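Local structure of class B carbapenemase GOB-18 (Elizabethkingia meningoseptica, 5K0W) at residues 106-111 with 144-149. The protein probably hydrolyses beta-lactam antibiotics, carbapenems among them, as a subclass B3 metallo-beta-lactamase that holds two zinc ions in its active site. Residues are numbered along the deposited sequence; the frame is centred on the assembly and turned at random.
Sequences ALQDFK and TFKPVT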
loop_
_atom_site.group_PDB
_atom_site.type_symbol
_atom_site.label_atom_id
_atom_site.label_comp_id
_atom_site.label_asym_id
_atom_site.label_seq_id
_atom_site.Cartn_x
_atom_site.Cartn_y
_atom_site.Cartn_z
ATOM N N ALA A 106 -8.773 -8.256 0.394
ATOM C CA ALA A 106 -9.845 -8.127 1.379
ATOM C C ALA A 106 -10.654 -6.855 1.232
ATOM O O ALA A 106 -11.538 -6.616 2.052
ATOM C CB ALA A 106 -9.291 -8.246 2.783
ATOM N N LEU A 107 -10.397 -6.073 0.162
ATOM C CA LEU A 107 -11.031 -4.783 -0.120
ATOM C C LEU A 107 -12.531 -4.833 -0.256
ATOM O O LEU A 107 -13.209 -3.952 0.271
ATOM C CB LEU A 107 -10.435 -4.141 -1.371
ATOM C CG LEU A 107 -9.480 -2.987 -1.175
ATOM C CD1 LEU A 107 -8.927 -2.551 -2.516
ATOM C CD2 LEU A 107 -10.173 -1.794 -0.514
ATOM N N GLN A 108 -13.053 -5.827 -1.001
ATOM C CA GLN A 108 -14.492 -5.991 -1.182
ATOM C C GLN A 108 -15.129 -6.440 0.121
ATOM O O GLN A 108 -16.179 -5.912 0.493
ATOM C CB GLN A 108 -14.821 -6.962 -2.330
ATOM C CG GLN A 108 -16.315 -7.000 -2.697
ATOM C CD GLN A 108 -16.891 -5.658 -3.091
ATOM O OE1 GLN A 108 -16.179 -4.697 -3.329
ATOM N NE2 GLN A 108 -18.203 -5.556 -3.139
ATOM N N ASP A 109 -14.468 -7.384 0.825
ATOM C CA ASP A 109 -14.889 -7.930 2.114
ATOM C C ASP A 109 -15.063 -6.778 3.108
ATOM O O ASP A 109 -16.088 -6.714 3.785
ATOM C CB ASP A 109 -13.857 -8.961 2.618
ATOM C CG ASP A 109 -13.677 -10.209 1.745
ATOM O OD1 ASP A 109 -14.598 -10.523 0.952
ATOM O OD2 ASP A 109 -12.642 -10.907 1.903
ATOM N N PHE A 110 -14.104 -5.821 3.123
ATOM C CA PHE A 110 -14.158 -4.629 3.966
ATOM C C PHE A 110 -15.266 -3.669 3.533
ATOM O O PHE A 110 -16.051 -3.236 4.384
ATOM C CB PHE A 110 -12.808 -3.905 4.025
ATOM C CG PHE A 110 -11.942 -4.397 5.152
ATOM C CD1 PHE A 110 -12.250 -4.093 6.476
ATOM C CD2 PHE A 110 -10.829 -5.188 4.899
ATOM C CE1 PHE A 110 -11.469 -4.590 7.532
ATOM C CE2 PHE A 110 -10.039 -5.674 5.954
ATOM C CZ PHE A 110 -10.367 -5.373 7.265
ATOM N N LYS A 111 -15.348 -3.358 2.216
ATOM C CA LYS A 111 -16.366 -2.447 1.678
ATOM C C LYS A 111 -17.801 -2.868 2.004
ATOM O O LYS A 111 -18.592 -2.007 2.389
ATOM C CB LYS A 111 -16.182 -2.202 0.177
ATOM C CG LYS A 111 -16.598 -0.796 -0.232
ATOM C CD LYS A 111 -16.748 -0.680 -1.729
ATOM C CE LYS A 111 -17.686 0.430 -2.119
ATOM N NZ LYS A 111 -18.030 0.376 -3.565
ATOM N N THR A 144 -7.718 -12.309 -9.816
ATOM C CA THR A 144 -6.898 -12.636 -8.634
ATOM C C THR A 144 -7.499 -12.114 -7.327
ATOM O O THR A 144 -7.053 -12.498 -6.248
ATOM C CB THR A 144 -5.446 -12.157 -8.804
ATOM O OG1 THR A 144 -5.439 -10.856 -9.385
ATOM C CG2 THR A 144 -4.606 -13.111 -9.625
ATOM N N PHE A 145 -8.494 -11.234 -7.419
ATOM C CA PHE A 145 -9.147 -10.658 -6.252
ATOM C C PHE A 145 -10.564 -10.227 -6.606
ATOM O O PHE A 145 -10.839 -9.917 -7.775
ATOM C CB PHE A 145 -8.327 -9.477 -5.684
ATOM C CG PHE A 145 -8.244 -8.252 -6.563
ATOM C CD1 PHE A 145 -7.209 -8.105 -7.481
ATOM C CD2 PHE A 145 -9.157 -7.217 -6.426
ATOM C CE1 PHE A 145 -7.109 -6.956 -8.261
ATOM C CE2 PHE A 145 -9.069 -6.077 -7.218
ATOM C CZ PHE A 145 -8.038 -5.946 -8.123
ATOM N N LYS A 146 -11.457 -10.188 -5.590
ATOM C CA LYS A 146 -12.860 -9.778 -5.753
ATOM C C LYS A 146 -12.899 -8.363 -6.288
ATOM O O LYS A 146 -12.428 -7.453 -5.604
ATOM C CB LYS A 146 -13.614 -9.809 -4.412
ATOM C CG LYS A 146 -14.125 -11.158 -3.939
ATOM C CD LYS A 146 -14.571 -11.009 -2.471
ATOM C CE LYS A 146 -15.435 -12.127 -1.958
ATOM N NZ LYS A 146 -16.335 -11.653 -0.873
ATOM N N PRO A 147 -13.429 -8.141 -7.510
ATOM C CA PRO A 147 -13.487 -6.771 -8.044
ATOM C C PRO A 147 -14.223 -5.792 -7.127
ATOM O O PRO A 147 -15.146 -6.185 -6.422
ATOM C CB PRO A 147 -14.191 -6.951 -9.394
ATOM C CG PRO A 147 -14.890 -8.241 -9.294
ATOM C CD PRO A 147 -14.010 -9.096 -8.467
ATOM N N VAL A 148 -13.761 -4.531 -7.104
ATOM C CA VAL A 148 -14.324 -3.446 -6.283
ATOM C C VAL A 148 -14.513 -2.166 -7.131
ATOM O O VAL A 148 -13.730 -1.918 -8.054
ATOM C CB VAL A 148 -13.534 -3.237 -4.942
ATOM C CG1 VAL A 148 -12.099 -2.806 -5.186
ATOM C CG2 VAL A 148 -14.230 -2.257 -4.007
ATOM N N THR A 149 -15.586 -1.395 -6.831
ATOM C CA THR A 149 -15.928 -0.147 -7.521
ATOM C C THR A 149 -15.621 1.090 -6.657
ATOM O O THR A 149 -16.272 1.289 -5.626
ATOM C CB THR A 149 -17.333 -0.239 -8.086
ATOM O OG1 THR A 149 -17.328 -1.274 -9.079
ATOM C CG2 THR A 149 -17.812 1.059 -8.714
HETATM O O HOH W 1 -11.432 -7.117 -3.114
HETATM O O HOH W 2 -17.917 -2.475 -5.025
#
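The Q108 carboxamide has the carbonyl oxygen of P147 over one face, P147 O lying 3.8 Å from Q108 CD, while CB of K111, one turn further along the same helix, lies on the side of the other face without close contact. At its oxygen end, OE1 touches the methyl CG2 of V148 and accepts a rather long bond from a water. Q108 CG stands anti to the backbone N (chi1 -171°) and the chain then bends at chi2 (58°), so the amide runs alongside V148 in the opposite sense. The other flat group, the D109 carboxylate, is gripped end-on: K146 NZ reaches OD1 at 2.8 Å, nearly along its C-O axis, in a salt bridge. To get there the extended K146 chain passes over Q108, with K146 CB 3.7 Å from Q108 CB, and crosses D109 at about a right angle.

At the other end of the contact K111, likewise extended beyond CG, lays CD on V148 CG2 (3.7 Å), and K111 NZ donates to T149 O at 2.9 Å, in the carbonyl plane. The water on Q108 OE1 also accepts from K111 NZ and T149 N, which helps fix the amide's rotation. A second water links Q108 N, in the helix's first turn, to K146 O. Beneath these polar links, L107 CD1 meets V148 CG1 at 4.2 Å, and L128 of helix 125-129 touches both residues.

A106 occupies the N-cap position of helix 107-114, which follows closely on the zinc ligands D102 and H103. This helix belongs to the beta-alpha-beta crossover from strand 91-95 to strand 117-121; 144-149 leads into the parallel strand 152-154. The contact thus ties two successive crossovers together, with the side chain of L107 about 12 Å from a bound zinc, in the metallo-beta-lactamase alpha-beta/beta-alpha fold.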